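Local coordinates for D-threo-3-hydroxyaspartate dehydratase (Delftia, PDB 3WQC) that uses pyridoxal 5'-phosphate to dehydrate D-threo-3-hydroxyaspartate to oxaloacetate and ammonia, and also acts on L-threo- and L-erythro-3-hydroxyaspartate and D-serine, at the interface of chains A and B. Numbering follows the deposited sequence. Chains: chain A/B, D-threo-3-hydroxyaspartate dehydratase.

Contact 1: the interface of chains A and B. Residues chain A 94-96, 98, 101, 152; chain B 275, 285, 287, 330-331.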
ATOM      1  N   ALA A  94       6.698  18.208   7.505  1.00 12.74           N
ATOM      2  CA  ALA A  94       5.361  18.761   7.871  1.00 13.87           C
ATOM      3  C   ALA A  94       4.494  17.646   8.525  1.00 13.77           C
ATOM      4  O   ALA A  94       3.320  17.481   8.137  1.00 15.89           O
ATOM      5  CB  ALA A  94       4.678  19.416   6.691  1.00 15.06           C
ATOM      6  N   VAL A  95       4.997  17.019   9.591  1.00 14.58           N
ATOM      7  CA  VAL A  95       4.272  16.068  10.427  1.00 14.64           C
ATOM      8  C   VAL A  95       4.651  16.422  11.848  1.00 14.09           C
ATOM      9  O   VAL A  95       5.871  16.505  12.136  1.00 15.49           O
ATOM     10  CB  VAL A  95       4.647  14.602  10.109  1.00 13.92           C
ATOM     11  CG1 VAL A  95       3.954  13.656  11.118  1.00 16.51           C
ATOM     12  CG2 VAL A  95       4.278  14.274   8.662  1.00 16.06           C
ATOM     13  N   SER A  96       3.678  16.540  12.776  1.00 15.58           N
ATOM     14  CA  SER A  96       3.960  16.901  14.158  1.00 15.62           C
ATOM     15  C   SER A  96       5.215  16.159  14.641  1.00 16.93           C
ATOM     16  O   SER A  96       5.222  14.916  14.626  1.00 16.13           O
ATOM     17  CB  SER A  96       2.820  16.479  15.071  1.00 22.12           C
ATOM     18  OG  SER A  96       1.664  17.111  14.616  1.00 30.01           O
ATOM     19  N   ALA A  98       7.859  14.053  16.558  1.00 16.01           N
ATOM     20  CA  ALA A  98       7.980  13.148  17.649  1.00 18.49           C
ATOM     21  C   ALA A  98       9.342  13.364  18.355  1.00 17.47           C
ATOM     22  O   ALA A  98      10.387  13.380  17.725  1.00 17.73           O
ATOM     23  CB  ALA A  98       7.991  11.722  17.093  1.00 19.98           C
ATOM     24  N   ARG A 101      12.479  11.379  17.508  1.00 16.01           N
ATOM     25  CA  ARG A 101      13.208  11.604  16.252  1.00 16.95           C
ATOM     26  C   ARG A 101      14.120  12.799  16.327  1.00 15.99           C
ATOM     27  O   ARG A 101      14.752  13.131  15.316  1.00 16.22           O
ATOM     28  CB  ARG A 101      12.166  11.815  15.105  1.00 15.68           C
ATOM     29  CG  ARG A 101      11.669  10.404  14.596  1.00 16.78           C
ATOM     30  CD  ARG A 101      10.789  10.536  13.338  1.00 16.31           C
ATOM     31  NE  ARG A 101       9.369  10.817  13.617  1.00 16.54           N
ATOM     32  CZ  ARG A 101       8.487   9.831  13.833  1.00 16.24           C
ATOM     33  NH1 ARG A 101       8.861   8.555  13.952  1.00 17.23           N
ATOM     34  NH2 ARG A 101       7.237  10.155  14.004  1.00 18.33           N
ATOM     35  N   SER A 152      -4.207  17.717  12.408  1.00 20.55           N
ATOM     36  CA  SER A 152      -3.396  18.294  13.490  1.00 19.65           C
ATOM     37  C   SER A 152      -3.550  19.796  13.556  1.00 18.27           C
ATOM     38  O   SER A 152      -4.143  20.476  12.674  1.00 21.06           O
ATOM     39  CB  SER A 152      -1.904  17.980  13.386  1.00 21.79           C
ATOM     40  OG  SER A 152      -1.728  16.596  13.327  1.00 29.12           O
TER
ATOM     41  N   ILE B 275       1.888  11.324  18.395  1.00 16.77           N
ATOM     42  CA  ILE B 275       2.560  12.548  18.061  1.00 16.74           C
ATOM     43  C   ILE B 275       1.685  13.804  18.280  1.00 18.00           C
ATOM     44  O   ILE B 275       2.153  14.940  18.105  1.00 21.63           O
ATOM     45  CB  ILE B 275       3.063  12.527  16.580  1.00 17.33           C
ATOM     46  CG1 ILE B 275       1.879  12.321  15.615  1.00 17.83           C
ATOM     47  CG2 ILE B 275       4.105  11.419  16.401  1.00 19.69           C
ATOM     48  CD1 ILE B 275       2.265  12.490  14.112  1.00 17.82           C
ATOM     49  N   ILE B 285      -3.356  11.465  17.791  1.00 17.67           N
ATOM     50  CA  ILE B 285      -2.832  11.347  16.444  1.00 17.19           C
ATOM     51  C   ILE B 285      -1.552  10.505  16.551  1.00 15.16           C
ATOM     52  O   ILE B 285      -0.652  10.790  17.403  1.00 17.23           O
ATOM     53  CB  ILE B 285      -2.519  12.762  15.849  1.00 20.07           C
ATOM     54  CG1 ILE B 285      -3.705  13.790  15.921  1.00 35.67           C
ATOM     55  CG2 ILE B 285      -1.928  12.591  14.452  1.00 20.07           C
ATOM     56  CD1 ILE B 285      -4.937  13.262  15.511  1.00 32.46           C
ATOM     57  N   ASP B 287       1.752   8.300  14.352  1.00 15.07           N
ATOM     58  CA  ASP B 287       2.565   8.312  13.121  1.00 15.45           C
ATOM     59  C   ASP B 287       2.426   7.091  12.238  1.00 16.30           C
ATOM     60  O   ASP B 287       3.197   6.940  11.288  1.00 19.96           O
ATOM     61  CB  ASP B 287       4.043   8.631  13.450  1.00 16.04           C
ATOM     62  CG  ASP B 287       4.703   7.536  14.248  1.00 15.01           C
ATOM     63  OD1 ASP B 287       4.078   6.484  14.590  1.00 16.37           O
ATOM     64  OD2 ASP B 287       5.912   7.697  14.555  1.00 18.54           O
ATOM     65  N   GLU B 330       0.630   9.880   6.532  1.00 12.87           N
ATOM     66  CA  GLU B 330       1.563   9.623   7.636  1.00 12.95           C
ATOM     67  C   GLU B 330       0.958   9.967   9.024  1.00 15.13           C
ATOM     68  O   GLU B 330       1.707  10.068   9.992  1.00 18.93           O
ATOM     69  CB  GLU B 330       2.875  10.419   7.431  1.00 13.54           C
ATOM     70  CG  GLU B 330       3.693   9.859   6.254  1.00 12.13           C
ATOM     71  CD  GLU B 330       4.243   8.417   6.448  1.00 13.80           C
ATOM     72  OE1 GLU B 330       4.410   7.891   7.597  1.00 14.58           O
ATOM     73  OE2 GLU B 330       4.577   7.781   5.380  1.00 14.29           O
ATOM     74  N   HIS B 331      -0.358  10.125   9.091  1.00 13.86           N
ATOM     75  CA  HIS B 331      -1.044  10.430  10.369  1.00 14.28           C
ATOM     76  C   HIS B 331      -2.171   9.460  10.489  1.00 14.26           C
ATOM     77  O   HIS B 331      -2.987   9.305   9.537  1.00 16.74           O
ATOM     78  CB  HIS B 331      -1.752  11.814  10.285  1.00 15.47           C
ATOM     79  CG  HIS B 331      -0.872  13.008  10.090  1.00 14.71           C
ATOM     80  ND1 HIS B 331      -0.293  13.336   8.917  1.00 17.47           N
ATOM     81  CD2 HIS B 331      -0.532  14.023  11.001  1.00 19.46           C
ATOM     82  CE1 HIS B 331       0.410  14.490   9.055  1.00 18.77           C
ATOM     83  NE2 HIS B 331       0.229  14.927  10.326  1.00 17.30           N
TER
HETATM   84  O   HOH W   1       0.957  17.126  11.875  1.00 20.23           O
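A:Val95 packs against B:Ile275 and B:His331 and loses more surface to the partner than any other residue of this patch, followed by those two. Its two methyl branches divide the work. CG1, anti to the backbone N (chi1 174°), meets the terminal methyl CD1 of B:Ile275 at 3.6 Å, while CG2 leans toward CE1 of the B:His331 imidazole. The valine and the imidazole lie alongside each other, pointing opposite ways. B:Ile275 carries its CG1 branch between its own backbone N and carbonyl carbon (chi1 59°) and runs on extended, which delivers CD1 to the valine; its other branch, CG2, touches the methyl CB of A:Ala98 at 4.0 Å. The carbonyl O of B:Ile275 lies against CB of A:Ser96.

The far end of the imidazole is tied to chain A through a water. Water 1 sits in the ring plane at the edge of B:His331, 2.8 Å from NE2, and is also shared by the backbone N of A:Ser96, its hydroxyl OG, and the hydroxyl OG of A:Ser152 at 3.1 Å. These polar groups converge on one water, which would help to fix the rotation of the ring and of both serine hydroxyls.

At the other end of the patch, A:Arg101 grips B:Asp287 with both terminal guanidinium nitrogens on one carboxylate oxygen, OD2. NH2 forms the straighter bond (2.8 Å to OD2, 157° at H) and takes the anti lone pair; NH1 is 3.1 Å from the same OD2 and comes in nearly along the C-O axis. CB of A:Ala98 lies 3.3 Å above one guanidinium face, toward its rim.

The chain A residues occupy the loop after strand 90-93, which includes the cofactor-pocket residue A:Ala94, the short 3-10 helix 99-101 and a separate loop at A:Ser152; chain B offers strands 268-278 and 283-286, the loop that follows the latter strand, with B:Asp287, and the loop before strand 332-336.

Contact 2: the interface of chains A and B. Residues chain A 100-101, 104, 390; chain B 19-20.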
ATOM      1  N   HIS A 100      11.229  11.516  19.997  1.00 16.55           N
ATOM      2  CA  HIS A 100      12.250  10.488  19.800  1.00 16.77           C
ATOM      3  C   HIS A 100      13.019  10.650  18.486  1.00 15.47           C
ATOM      4  O   HIS A 100      14.061  10.013  18.341  1.00 18.97           O
ATOM      5  CB  HIS A 100      11.709   9.088  20.031  1.00 18.29           C
ATOM      6  CG  HIS A 100      10.963   8.540  18.848  1.00 18.18           C
ATOM      7  ND1 HIS A 100       9.620   8.694  18.665  1.00 24.48           N
ATOM      8  CD2 HIS A 100      11.447   7.901  17.729  1.00 20.13           C
ATOM      9  CE1 HIS A 100       9.268   8.154  17.484  1.00 21.71           C
ATOM     10  NE2 HIS A 100      10.384   7.650  16.911  1.00 21.96           N
ATOM     11  N   ARG A 101      12.479  11.379  17.508  1.00 16.01           N
ATOM     12  CA  ARG A 101      13.208  11.604  16.252  1.00 16.95           C
ATOM     13  C   ARG A 101      14.120  12.799  16.327  1.00 15.99           C
ATOM     14  O   ARG A 101      14.752  13.131  15.316  1.00 16.22           O
ATOM     15  CB  ARG A 101      12.166  11.815  15.105  1.00 15.68           C
ATOM     16  CG  ARG A 101      11.669  10.404  14.596  1.00 16.78           C
ATOM     17  CD  ARG A 101      10.789  10.536  13.338  1.00 16.31           C
ATOM     18  NE  ARG A 101       9.369  10.817  13.617  1.00 16.54           N
ATOM     19  CZ  ARG A 101       8.487   9.831  13.833  1.00 16.24           C
ATOM     20  NH1 ARG A 101       8.861   8.555  13.952  1.00 17.23           N
ATOM     21  NH2 ARG A 101       7.237  10.155  14.004  1.00 18.33           N
ATOM     22  N   GLN A 104      17.746  12.296  15.056  1.00 15.70           N
ATOM     23  CA  GLN A 104      17.805  12.208  13.599  0.50 16.53           C
ATOM     24  C   GLN A 104      17.731  13.604  12.963  1.00 15.81           C
ATOM     25  O   GLN A 104      18.489  13.974  12.028  1.00 16.03           O
ATOM     26  CB  GLN A 104      16.604  11.363  13.129  0.50 17.06           C
ATOM     27  CG  GLN A 104      16.750   9.843  13.341  0.50 22.31           C
ATOM     28  CD  GLN A 104      15.412   9.102  13.197  0.50 25.54           C
ATOM     29  OE1 GLN A 104      14.817   9.092  12.124  0.50 40.60           O
ATOM     30  NE2 GLN A 104      14.950   8.458  14.275  0.50 23.70           N
ATOM     31  N   TRP A 390      10.682   3.979   5.842  1.00 12.37           N
ATOM     32  CA  TRP A 390      10.970   5.032   6.838  1.00 12.62           C
ATOM     33  C   TRP A 390      12.390   4.964   7.252  1.00 16.77           C
ATOM     34  O   TRP A 390      13.115   3.958   7.006  1.00 22.15           O
ATOM     35  CB  TRP A 390      10.074   4.827   8.109  1.00 13.74           C
ATOM     36  CG  TRP A 390       8.640   5.061   7.794  1.00 12.55           C
ATOM     37  CD1 TRP A 390       7.911   6.236   7.953  1.00 12.62           C
ATOM     38  CD2 TRP A 390       7.710   4.088   7.208  1.00 12.67           C
ATOM     39  NE1 TRP A 390       6.628   6.101   7.463  1.00 13.43           N
ATOM     40  CE2 TRP A 390       6.450   4.799   7.020  1.00 12.09           C
ATOM     41  CE3 TRP A 390       7.793   2.716   6.851  1.00 12.84           C
ATOM     42  CZ2 TRP A 390       5.305   4.164   6.519  1.00 12.00           C
ATOM     43  CZ3 TRP A 390       6.651   2.104   6.277  1.00 14.03           C
ATOM     44  CH2 TRP A 390       5.452   2.827   6.077  1.00 12.95           C
ATOM     45  OXT TRP A 390      12.827   5.921   7.957  1.00 16.09           O
TER
ATOM     46  N   ASP B  19      12.671   3.116  15.408  1.00 17.66           N
ATOM     47  CA  ASP B  19      11.822   4.222  14.941  1.00 17.34           C
ATOM     48  C   ASP B  19      10.452   3.659  14.560  1.00 16.43           C
ATOM     49  O   ASP B  19      10.286   2.405  14.364  1.00 19.51           O
ATOM     50  CB  ASP B  19      12.475   4.865  13.725  1.00 18.82           C
ATOM     51  CG  ASP B  19      11.865   6.263  13.355  1.00 20.18           C
ATOM     52  OD1 ASP B  19      11.150   6.881  14.216  1.00 18.11           O
ATOM     53  OD2 ASP B  19      12.129   6.756  12.206  1.00 24.11           O
ATOM     54  N   THR B  20       9.454   4.542  14.558  1.00 16.29           N
ATOM     55  CA  THR B  20       8.090   4.159  14.207  1.00 14.96           C
ATOM     56  C   THR B  20       7.660   4.971  12.966  1.00 15.46           C
ATOM     57  O   THR B  20       8.182   6.063  12.676  1.00 16.59           O
ATOM     58  CB  THR B  20       7.131   4.524  15.348  1.00 15.22           C
ATOM     59  OG1 THR B  20       7.293   5.895  15.723  1.00 16.75           O
ATOM     60  CG2 THR B  20       7.392   3.598  16.535  1.00 17.11           C
TER
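Two flat groups of chain A, the imidazole of A:His100 and the guanidinium of A:Arg101, present their edges to the carboxylate of B:Asp19, so that the aspartate is met at the rims and not over a face. The carboxylate plane is turned 69° from the ring and 58° from the guanidinium, and both side chains cross the aspartate at about a right angle. Its OD1 receives both donors: NE2 of A:His100 at 2.9 Å, nearly end-on to the C-O bond, and NH1 of A:Arg101 at 2.8 Å, from the syn side but tilted out of the carboxylate plane. The arginine bond is also a salt bridge, and the nearby positive charge would favour an ionised aspartate. B:Asp19 reaches this spot with CG anti to its backbone N (chi1 -165°), and much more of its surface is buried here than of any other residue in the patch. Its second oxygen, OD2, faces the amide end of A:Gln104, whose amide oxygen OE1 is 3.6 Å away; both are acceptors, so the pair is a contact rather than a bond, the amide standing almost perpendicular to the carboxylate. An alanine in place of B:Asp19 would probably leave the A:Arg101 charge without this mate and the A:His100 ring freer to turn. B:Thr20 adds a weak bond from its backbone N back to OD1, and its carbonyl O accepts another weak bond, 2.9 Å from the guanidinium NH1 of A:Arg101.

Contact 1 and contact 2 are neighbouring patches of one two-fold interface, the centres of their C-alpha atoms about 11 Å apart. They share A:Arg101, in the 3-10 helix 99-101, whose guanidinium bridges an acidic residue from each of two stretches of chain B: the loop following strand 283-286 in contact 1 and the segment before strand 22-26 in contact 2. One arginine thereby couples chain B segments far apart in sequence, and symmetry repeats the arrangement. The enzyme is a monomer, so this pairing may belong to the crystal.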